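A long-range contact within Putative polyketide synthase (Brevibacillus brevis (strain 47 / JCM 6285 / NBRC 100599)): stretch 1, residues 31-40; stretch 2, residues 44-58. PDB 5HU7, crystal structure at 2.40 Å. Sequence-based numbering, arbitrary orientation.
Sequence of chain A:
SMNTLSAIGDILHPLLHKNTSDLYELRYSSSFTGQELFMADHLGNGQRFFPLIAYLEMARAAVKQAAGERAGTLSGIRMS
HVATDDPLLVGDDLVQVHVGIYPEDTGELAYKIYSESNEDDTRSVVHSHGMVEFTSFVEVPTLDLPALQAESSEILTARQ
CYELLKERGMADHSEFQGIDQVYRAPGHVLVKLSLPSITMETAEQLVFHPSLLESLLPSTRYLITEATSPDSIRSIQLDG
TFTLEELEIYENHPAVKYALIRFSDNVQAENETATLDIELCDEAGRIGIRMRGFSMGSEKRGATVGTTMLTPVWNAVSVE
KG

Stretch 1, residues 31-40: SFTGQELFMA
Stretch 2 44-58: GNGQRFFPLIAYLEM

Stretch 1 leaves a strand at Ser 31 and Phe 32, turns through Thr 33 to Glu 36, and takes helical backbone angles from Leu 37 to Met 39. Stretch 2 passes along it from a loop through a short strand, Arg 48 and Phe 49, into a helix that continues beyond Met 58. In the register of the two backbones, Gly 34 CA lies 6.2 Å from Asn 45 CA, Met 39 CA lies 7.0 Å from Pro 51 CA, and Phe 38 CA lies 6.4 Å from Ala 54 CA; 566 Å² is buried in all.

Gly 44, at phi/psi 103/-146, adopts a backbone that calls for glycine. Asn 45 is extended (-140/-177), with chi1 p (79°) and chi2 47°. Asn 45 ND2 donates to Gln 35 OE1 at 3.2 Å; Gln 35 has chi1 and chi2 both m, and the end of its side chain comes nearer to stretch 2. Asn 45 ND2 also lies 3.5 Å from Thr 33 O, but the angle is too poor for a hydrogen bond. Gly 34 (107/-10) is itself restricted to glycine by its backbone angles; an ideal CB on Gly 34 would lie 3.4 Å from Asn 45 ND2 and 3.5 Å from Arg 48 NH2.

Arg 48 (-172/165; chi1 p, chi2 and chi3 t, chi4 -72°) is the polar centre of the contact. Arg 48 NH2 donates to Met 39 O at 3.0 Å with a nearly straight angle of 166°, and weakly to Gly 34 O at 2.8 Å, where the angle is 122°. Both carbonyls lie at the edge of the guanidinium, near its plane, so Arg 48 NH2 bonds to two carbonyls five residues apart in stretch 1. Arg 48 NH1 makes a weak bond back to Gly 46 O at 2.7 Å.

Phe 50 (-60/135; chi1 t, chi2 71°) begins the apolar part. Phe 50 CE1 lies 3.6 Å from Met 39 SD and 3.9 Å from Phe 32 CE2. The Phe 32 and Phe 50 rings are oblique, with centroids 5.6 Å apart and planes at 42°; Met 39 SD also approaches obliquely, 4.7 Å from the Phe 50 centroid. Pro 51 (-56/139, C-gamma exo) points toward stretch 1, and Pro 51 CG comes to 3.4 Å from Phe 38 O.

Within the helix, Ala 54 and Glu 57 receive Phe 38 (chi1 m, chi2 73°), the residue most covered here. Ala 54 CB is 4.2 Å from Phe 38 CB, and Glu 57 CG (chi1 t, chi2 p) is 3.7 Å from Phe 38 CZ. Met 58, extended through chi1 and chi2 (t, t) with chi3 m, places Met 58 CE 3.7 Å from Phe 32 CE2, at the edge of the Phe 32 ring (chi1 m, chi2 -62°).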

ATOM      1  N   SER A  31      -5.479  -7.299   8.915  1.00 73.99           N
ATOM      2  CA  SER A  31      -6.052  -7.495  10.254  1.00 74.67           C
ATOM      3  C   SER A  31      -7.171  -8.500  10.112  1.00 75.66           C
ATOM      4  O   SER A  31      -8.070  -8.276   9.314  1.00 75.50           O
ATOM      5  CB  SER A  31      -6.530  -6.171  10.848  1.00 81.76           C
ATOM      6  OG  SER A  31      -5.443  -5.289  11.071  1.00101.01           O
ATOM      7  N   PHE A  32      -7.082  -9.630  10.818  1.00 72.38           N
ATOM      8  CA  PHE A  32      -8.056 -10.722  10.713  1.00 73.22           C
ATOM      9  C   PHE A  32      -8.808 -10.945  11.997  1.00 80.69           C
ATOM     10  O   PHE A  32      -8.217 -10.907  13.076  1.00 80.87           O
ATOM     11  CB  PHE A  32      -7.367 -12.039  10.323  1.00 72.25           C
ATOM     12  CG  PHE A  32      -6.652 -12.013   8.993  1.00 73.06           C
ATOM     13  CD1 PHE A  32      -7.348 -11.786   7.814  1.00 78.17           C
ATOM     14  CD2 PHE A  32      -5.299 -12.285   8.912  1.00 73.19           C
ATOM     15  CE1 PHE A  32      -6.688 -11.793   6.586  1.00 77.54           C
ATOM     16  CE2 PHE A  32      -4.643 -12.266   7.689  1.00 74.91           C
ATOM     17  CZ  PHE A  32      -5.342 -12.023   6.533  1.00 73.82           C
ATOM     18  N   THR A  33     -10.121 -11.154  11.864  1.00 79.89           N
ATOM     19  CA  THR A  33     -11.063 -11.423  12.940  1.00 80.84           C
ATOM     20  C   THR A  33     -11.418 -12.913  13.028  1.00 83.51           C
ATOM     21  O   THR A  33     -11.875 -13.333  14.062  1.00 82.63           O
ATOM     22  CB  THR A  33     -12.386 -10.633  12.720  1.00 84.20           C
ATOM     23  OG1 THR A  33     -13.112 -11.144  11.585  1.00 80.95           O
ATOM     24  CG2 THR A  33     -12.168  -9.139  12.604  1.00 82.99           C
ATOM     25  N   GLY A  34     -11.271 -13.672  11.943  1.00 80.23           N
ATOM     26  CA  GLY A  34     -11.692 -15.062  11.889  1.00 79.14           C
ATOM     27  C   GLY A  34     -12.935 -15.208  11.035  1.00 85.32           C
ATOM     28  O   GLY A  34     -13.327 -16.329  10.721  1.00 86.39           O
ATOM     29  N   GLN A  35     -13.574 -14.088  10.642  1.00 83.05           N
ATOM     30  CA  GLN A  35     -14.763 -14.102   9.798  1.00 84.77           C
ATOM     31  C   GLN A  35     -14.441 -13.923   8.311  1.00 89.00           C
ATOM     32  O   GLN A  35     -15.353 -14.045   7.499  1.00 91.21           O
ATOM     33  CB  GLN A  35     -15.726 -12.976  10.236  1.00 89.50           C
ATOM     34  CG  GLN A  35     -16.295 -13.126  11.647  1.00 98.02           C
ATOM     35  CD  GLN A  35     -17.131 -14.376  11.777  1.00122.97           C
ATOM     36  OE1 GLN A  35     -16.708 -15.361  12.387  1.00118.00           O
ATOM     37  NE2 GLN A  35     -18.312 -14.390  11.151  1.00117.86           N
ATOM     38  N   GLU A  36     -13.177 -13.678   7.933  1.00 84.90           N
ATOM     39  CA  GLU A  36     -12.844 -13.446   6.529  1.00 85.69           C
ATOM     40  C   GLU A  36     -12.965 -14.729   5.654  1.00 92.25           C
ATOM     41  O   GLU A  36     -13.331 -15.788   6.155  1.00 92.41           O
ATOM     42  CB  GLU A  36     -11.474 -12.773   6.399  1.00 85.29           C
ATOM     43  CG  GLU A  36     -11.422 -11.380   7.009  1.00 90.71           C
ATOM     44  CD  GLU A  36     -11.171 -11.282   8.499  1.00102.07           C
ATOM     45  OE1 GLU A  36     -10.899 -12.325   9.140  1.00 85.36           O
ATOM     46  OE2 GLU A  36     -11.246 -10.151   9.032  1.00103.85           O
ATOM     47  N   LEU A  37     -12.769 -14.575   4.335  1.00 90.46           N
ATOM     48  CA  LEU A  37     -12.910 -15.601   3.290  1.00 90.44           C
ATOM     49  C   LEU A  37     -12.207 -16.953   3.543  1.00 93.42           C
ATOM     50  O   LEU A  37     -12.855 -18.007   3.523  1.00 94.08           O
ATOM     51  CB  LEU A  37     -12.411 -15.003   1.954  1.00 90.35           C
ATOM     52  CG  LEU A  37     -12.635 -15.813   0.688  1.00 94.83           C
ATOM     53  CD1 LEU A  37     -14.115 -16.215   0.531  1.00 96.32           C
ATOM     54  CD2 LEU A  37     -12.182 -15.021  -0.507  1.00 99.25           C
ATOM     55  N   PHE A  38     -10.899 -16.923   3.765  1.00 87.47           N
ATOM     56  CA  PHE A  38     -10.132 -18.159   3.989  1.00 85.31           C
ATOM     57  C   PHE A  38     -10.342 -18.666   5.413  1.00 94.88           C
ATOM     58  O   PHE A  38     -10.270 -19.866   5.656  1.00 95.94           O
ATOM     59  CB  PHE A  38      -8.641 -17.940   3.706  1.00 83.59           C
ATOM     60  CG  PHE A  38      -8.364 -17.785   2.229  1.00 82.78           C
ATOM     61  CD1 PHE A  38      -8.730 -16.625   1.553  1.00 84.35           C
ATOM     62  CD2 PHE A  38      -7.777 -18.817   1.502  1.00 81.16           C
ATOM     63  CE1 PHE A  38      -8.503 -16.497   0.191  1.00 84.07           C
ATOM     64  CE2 PHE A  38      -7.563 -18.687   0.135  1.00 82.36           C
ATOM     65  CZ  PHE A  38      -7.921 -17.528  -0.510  1.00 81.17           C
ATOM     66  N   MET A  39     -10.711 -17.765   6.315  1.00 94.63           N
ATOM     67  CA  MET A  39     -10.967 -18.072   7.721  1.00 97.10           C
ATOM     68  C   MET A  39     -12.322 -18.763   7.867  1.00106.55           C
ATOM     69  O   MET A  39     -12.551 -19.391   8.897  1.00104.85           O
ATOM     70  CB  MET A  39     -11.024 -16.786   8.577  1.00100.67           C
ATOM     71  CG  MET A  39     -10.041 -15.709   8.191  1.00103.76           C
ATOM     72  SD  MET A  39      -8.351 -16.259   8.338  1.00105.07           S
ATOM     73  CE  MET A  39      -8.061 -15.676   9.829  1.00102.31           C
ATOM     74  N   ALA A  40     -13.244 -18.532   6.881  1.00109.94           N
ATOM     75  CA  ALA A  40     -14.630 -19.039   6.800  1.00113.91           C
ATOM     76  C   ALA A  40     -14.802 -20.437   7.380  1.00121.36           C
ATOM     77  O   ALA A  40     -14.275 -21.416   6.826  1.00119.17           O
ATOM     78  CB  ALA A  40     -15.120 -19.023   5.356  1.00115.41           C
ATOM     79  N   GLY A  44     -19.701 -19.633  12.846  1.00132.30           N
ATOM     80  CA  GLY A  44     -18.961 -18.604  13.576  1.00129.11           C
ATOM     81  C   GLY A  44     -17.491 -18.896  13.761  1.00123.63           C
ATOM     82  O   GLY A  44     -16.861 -19.490  12.881  1.00122.59           O
ATOM     83  N   ASN A  45     -16.931 -18.470  14.911  1.00113.49           N
ATOM     84  CA  ASN A  45     -15.514 -18.635  15.178  1.00108.74           C
ATOM     85  C   ASN A  45     -15.177 -19.040  16.633  1.00105.84           C
ATOM     86  O   ASN A  45     -16.049 -19.431  17.394  1.00110.02           O
ATOM     87  CB  ASN A  45     -14.767 -17.326  14.719  1.00115.85           C
ATOM     88  CG  ASN A  45     -14.780 -16.082  15.595  1.00144.87           C
ATOM     89  OD1 ASN A  45     -14.541 -16.125  16.807  1.00140.23           O
ATOM     90  ND2 ASN A  45     -14.827 -14.914  14.949  1.00136.69           N
ATOM     91  N   GLY A  46     -13.886 -19.131  16.888  1.00 94.48           N
ATOM     92  CA  GLY A  46     -13.189 -19.435  18.132  1.00 91.82           C
ATOM     93  C   GLY A  46     -11.713 -19.637  17.795  1.00 89.07           C
ATOM     94  O   GLY A  46     -11.338 -19.559  16.603  1.00 80.94           O
ATOM     95  N   GLN A  47     -10.836 -19.857  18.812  1.00 85.21           N
ATOM     96  CA  GLN A  47      -9.435 -19.950  18.448  1.00 81.54           C
ATOM     97  C   GLN A  47      -9.147 -21.144  17.551  1.00 81.57           C
ATOM     98  O   GLN A  47      -9.709 -22.225  17.746  1.00 81.69           O
ATOM     99  CB  GLN A  47      -8.506 -20.001  19.664  1.00 83.76           C
ATOM    100  CG  GLN A  47      -7.065 -19.627  19.293  1.00 97.16           C
ATOM    101  CD  GLN A  47      -6.184 -19.369  20.484  1.00122.09           C
ATOM    102  OE1 GLN A  47      -5.570 -18.294  20.604  1.00125.33           O
ATOM    103  NE2 GLN A  47      -5.992 -20.380  21.322  1.00108.79           N
ATOM    104  N   ARG A  48      -8.215 -20.953  16.615  1.00 72.84           N
ATOM    105  CA  ARG A  48      -7.820 -21.985  15.673  1.00 70.74           C
ATOM    106  C   ARG A  48      -6.608 -21.579  14.849  1.00 68.74           C
ATOM    107  O   ARG A  48      -6.260 -20.422  14.768  1.00 66.37           O
ATOM    108  CB  ARG A  48      -8.988 -22.363  14.740  1.00 73.36           C
ATOM    109  CG  ARG A  48      -9.486 -21.228  13.881  1.00 79.97           C
ATOM    110  CD  ARG A  48     -10.726 -21.654  13.174  1.00 86.06           C
ATOM    111  NE  ARG A  48     -11.265 -20.646  12.272  1.00 91.04           N
ATOM    112  CZ  ARG A  48     -11.860 -19.524  12.660  1.00 98.75           C
ATOM    113  NH1 ARG A  48     -11.967 -19.229  13.951  1.00 89.45           N
ATOM    114  NH2 ARG A  48     -12.339 -18.678  11.761  1.00 77.91           N
ATOM    115  N   PHE A  49      -6.017 -22.543  14.204  1.00 67.53           N
ATOM    116  CA  PHE A  49      -4.833 -22.372  13.369  1.00 65.08           C
ATOM    117  C   PHE A  49      -5.211 -21.673  12.090  1.00 68.50           C
ATOM    118  O   PHE A  49      -6.250 -21.991  11.510  1.00 69.56           O
ATOM    119  CB  PHE A  49      -4.213 -23.746  13.009  1.00 66.43           C
ATOM    120  CG  PHE A  49      -3.671 -24.529  14.181  1.00 70.09           C
ATOM    121  CD1 PHE A  49      -2.767 -23.947  15.067  1.00 73.95           C
ATOM    122  CD2 PHE A  49      -4.047 -25.850  14.391  1.00 72.33           C
ATOM    123  CE1 PHE A  49      -2.276 -24.667  16.166  1.00 75.97           C
ATOM    124  CE2 PHE A  49      -3.560 -26.561  15.490  1.00 77.16           C
ATOM    125  CZ  PHE A  49      -2.687 -25.957  16.380  1.00 75.30           C
ATOM    126  N   PHE A  50      -4.361 -20.742  11.627  1.00 64.85           N
ATOM    127  CA  PHE A  50      -4.558 -20.080  10.333  1.00 64.43           C
ATOM    128  C   PHE A  50      -4.535 -21.170   9.255  1.00 68.55           C
ATOM    129  O   PHE A  50      -3.683 -22.044   9.335  1.00 69.09           O
ATOM    130  CB  PHE A  50      -3.427 -19.076  10.061  1.00 64.86           C
ATOM    131  CG  PHE A  50      -3.660 -18.128   8.908  1.00 65.49           C
ATOM    132  CD1 PHE A  50      -4.596 -17.104   9.010  1.00 69.19           C
ATOM    133  CD2 PHE A  50      -2.831 -18.141   7.800  1.00 65.61           C
ATOM    134  CE1 PHE A  50      -4.775 -16.195   7.980  1.00 69.54           C
ATOM    135  CE2 PHE A  50      -2.964 -17.184   6.794  1.00 67.46           C
ATOM    136  CZ  PHE A  50      -3.937 -16.227   6.882  1.00 67.39           C
ATOM    137  N   PRO A  51      -5.455 -21.187   8.275  1.00 67.10           N
ATOM    138  CA  PRO A  51      -5.421 -22.256   7.264  1.00 65.80           C
ATOM    139  C   PRO A  51      -4.093 -22.379   6.516  1.00 68.63           C
ATOM    140  O   PRO A  51      -3.492 -21.372   6.176  1.00 68.14           O
ATOM    141  CB  PRO A  51      -6.572 -21.899   6.323  1.00 67.74           C
ATOM    142  CG  PRO A  51      -7.410 -20.981   7.043  1.00 73.38           C
ATOM    143  CD  PRO A  51      -6.585 -20.262   8.048  1.00 69.89           C
ATOM    144  N   LEU A  52      -3.639 -23.611   6.281  1.00 65.61           N
ATOM    145  CA  LEU A  52      -2.376 -23.927   5.588  1.00 65.73           C
ATOM    146  C   LEU A  52      -2.218 -23.194   4.224  1.00 68.72           C
ATOM    147  O   LEU A  52      -1.274 -22.417   4.048  1.00 66.74           O
ATOM    148  CB  LEU A  52      -2.220 -25.465   5.444  1.00 66.51           C
ATOM    149  CG  LEU A  52      -2.066 -26.290   6.744  1.00 72.78           C
ATOM    150  CD1 LEU A  52      -2.064 -27.840   6.516  1.00 74.28           C
ATOM    151  CD2 LEU A  52      -0.907 -25.841   7.556  1.00 74.50           C
ATOM    152  N   ILE A  53      -3.151 -23.407   3.291  1.00 65.92           N
ATOM    153  CA  ILE A  53      -3.155 -22.717   1.985  1.00 67.09           C
ATOM    154  C   ILE A  53      -3.206 -21.192   2.077  1.00 64.83           C
ATOM    155  O   ILE A  53      -2.752 -20.507   1.160  1.00 63.16           O
ATOM    156  CB  ILE A  53      -4.281 -23.226   1.048  1.00 73.01           C
ATOM    157  CG1 ILE A  53      -5.677 -23.144   1.778  1.00 77.24           C
ATOM    158  CG2 ILE A  53      -3.921 -24.641   0.546  1.00 74.92           C
ATOM    159  CD1 ILE A  53      -6.841 -23.297   0.931  1.00100.51           C
ATOM    160  N   ALA A  54      -3.751 -20.662   3.157  1.00 59.34           N
ATOM    161  CA  ALA A  54      -3.833 -19.225   3.306  1.00 59.52           C
ATOM    162  C   ALA A  54      -2.441 -18.603   3.391  1.00 62.04           C
ATOM    163  O   ALA A  54      -2.235 -17.520   2.854  1.00 61.16           O
ATOM    164  CB  ALA A  54      -4.654 -18.865   4.514  1.00 61.07           C
ATOM    165  N   TYR A  55      -1.452 -19.342   3.959  1.00 56.77           N
ATOM    166  CA  TYR A  55      -0.072 -18.881   4.031  1.00 55.08           C
ATOM    167  C   TYR A  55       0.548 -18.788   2.643  1.00 58.99           C
ATOM    168  O   TYR A  55       1.316 -17.868   2.384  1.00 62.28           O
ATOM    169  CB  TYR A  55       0.778 -19.855   4.861  1.00 54.10           C
ATOM    170  CG  TYR A  55       0.457 -19.893   6.337  1.00 52.85           C
ATOM    171  CD1 TYR A  55       0.922 -18.898   7.199  1.00 54.28           C
ATOM    172  CD2 TYR A  55      -0.190 -20.983   6.894  1.00 53.90           C
ATOM    173  CE1 TYR A  55       0.746 -19.000   8.583  1.00 53.96           C
ATOM    174  CE2 TYR A  55      -0.396 -21.082   8.268  1.00 55.40           C
ATOM    175  CZ  TYR A  55       0.110 -20.108   9.111  1.00 58.83           C
ATOM    176  OH  TYR A  55      -0.057 -20.218  10.460  1.00 66.43           O
ATOM    177  N   LEU A  56       0.229 -19.738   1.753  1.00 52.71           N
ATOM    178  CA  LEU A  56       0.776 -19.761   0.404  1.00 53.16           C
ATOM    179  C   LEU A  56       0.165 -18.703  -0.469  1.00 56.56           C
ATOM    180  O   LEU A  56       0.861 -18.036  -1.233  1.00 57.01           O
ATOM    181  CB  LEU A  56       0.558 -21.126  -0.217  1.00 55.04           C
ATOM    182  CG  LEU A  56       1.154 -22.332   0.537  1.00 58.89           C
ATOM    183  CD1 LEU A  56       0.707 -23.621  -0.132  1.00 59.79           C
ATOM    184  CD2 LEU A  56       2.639 -22.255   0.598  1.00 56.80           C
ATOM    185  N   GLU A  57      -1.146 -18.576  -0.380  1.00 55.63           N
ATOM    186  CA  GLU A  57      -1.942 -17.570  -1.099  1.00 57.22           C
ATOM    187  C   GLU A  57      -1.543 -16.126  -0.696  1.00 59.83           C
ATOM    188  O   GLU A  57      -1.376 -15.286  -1.571  1.00 57.73           O
ATOM    189  CB  GLU A  57      -3.435 -17.820  -0.839  1.00 59.26           C
ATOM    190  CG  GLU A  57      -4.396 -16.947  -1.603  1.00 66.96           C
ATOM    191  CD  GLU A  57      -4.186 -16.886  -3.097  1.00 77.12           C
ATOM    192  OE1 GLU A  57      -3.859 -17.935  -3.684  1.00 83.54           O
ATOM    193  OE2 GLU A  57      -4.311 -15.788  -3.686  1.00 78.18           O
ATOM    194  N   MET A  58      -1.348 -15.873   0.613  1.00 59.49           N
ATOM    195  CA  MET A  58      -0.914 -14.567   1.134  1.00 61.31           C
ATOM    196  C   MET A  58       0.492 -14.211   0.622  1.00 62.32           C
ATOM    197  O   MET A  58       0.711 -13.116   0.136  1.00 60.83           O
ATOM    198  CB  MET A  58      -0.938 -14.543   2.671  1.00 64.81           C
ATOM    199  CG  MET A  58      -0.919 -13.152   3.241  1.00 72.62           C
ATOM    200  SD  MET A  58      -0.648 -13.025   5.032  1.00 79.27           S
ATOM    201  CE  MET A  58      -1.967 -13.783   5.608  1.00 76.29           C
TER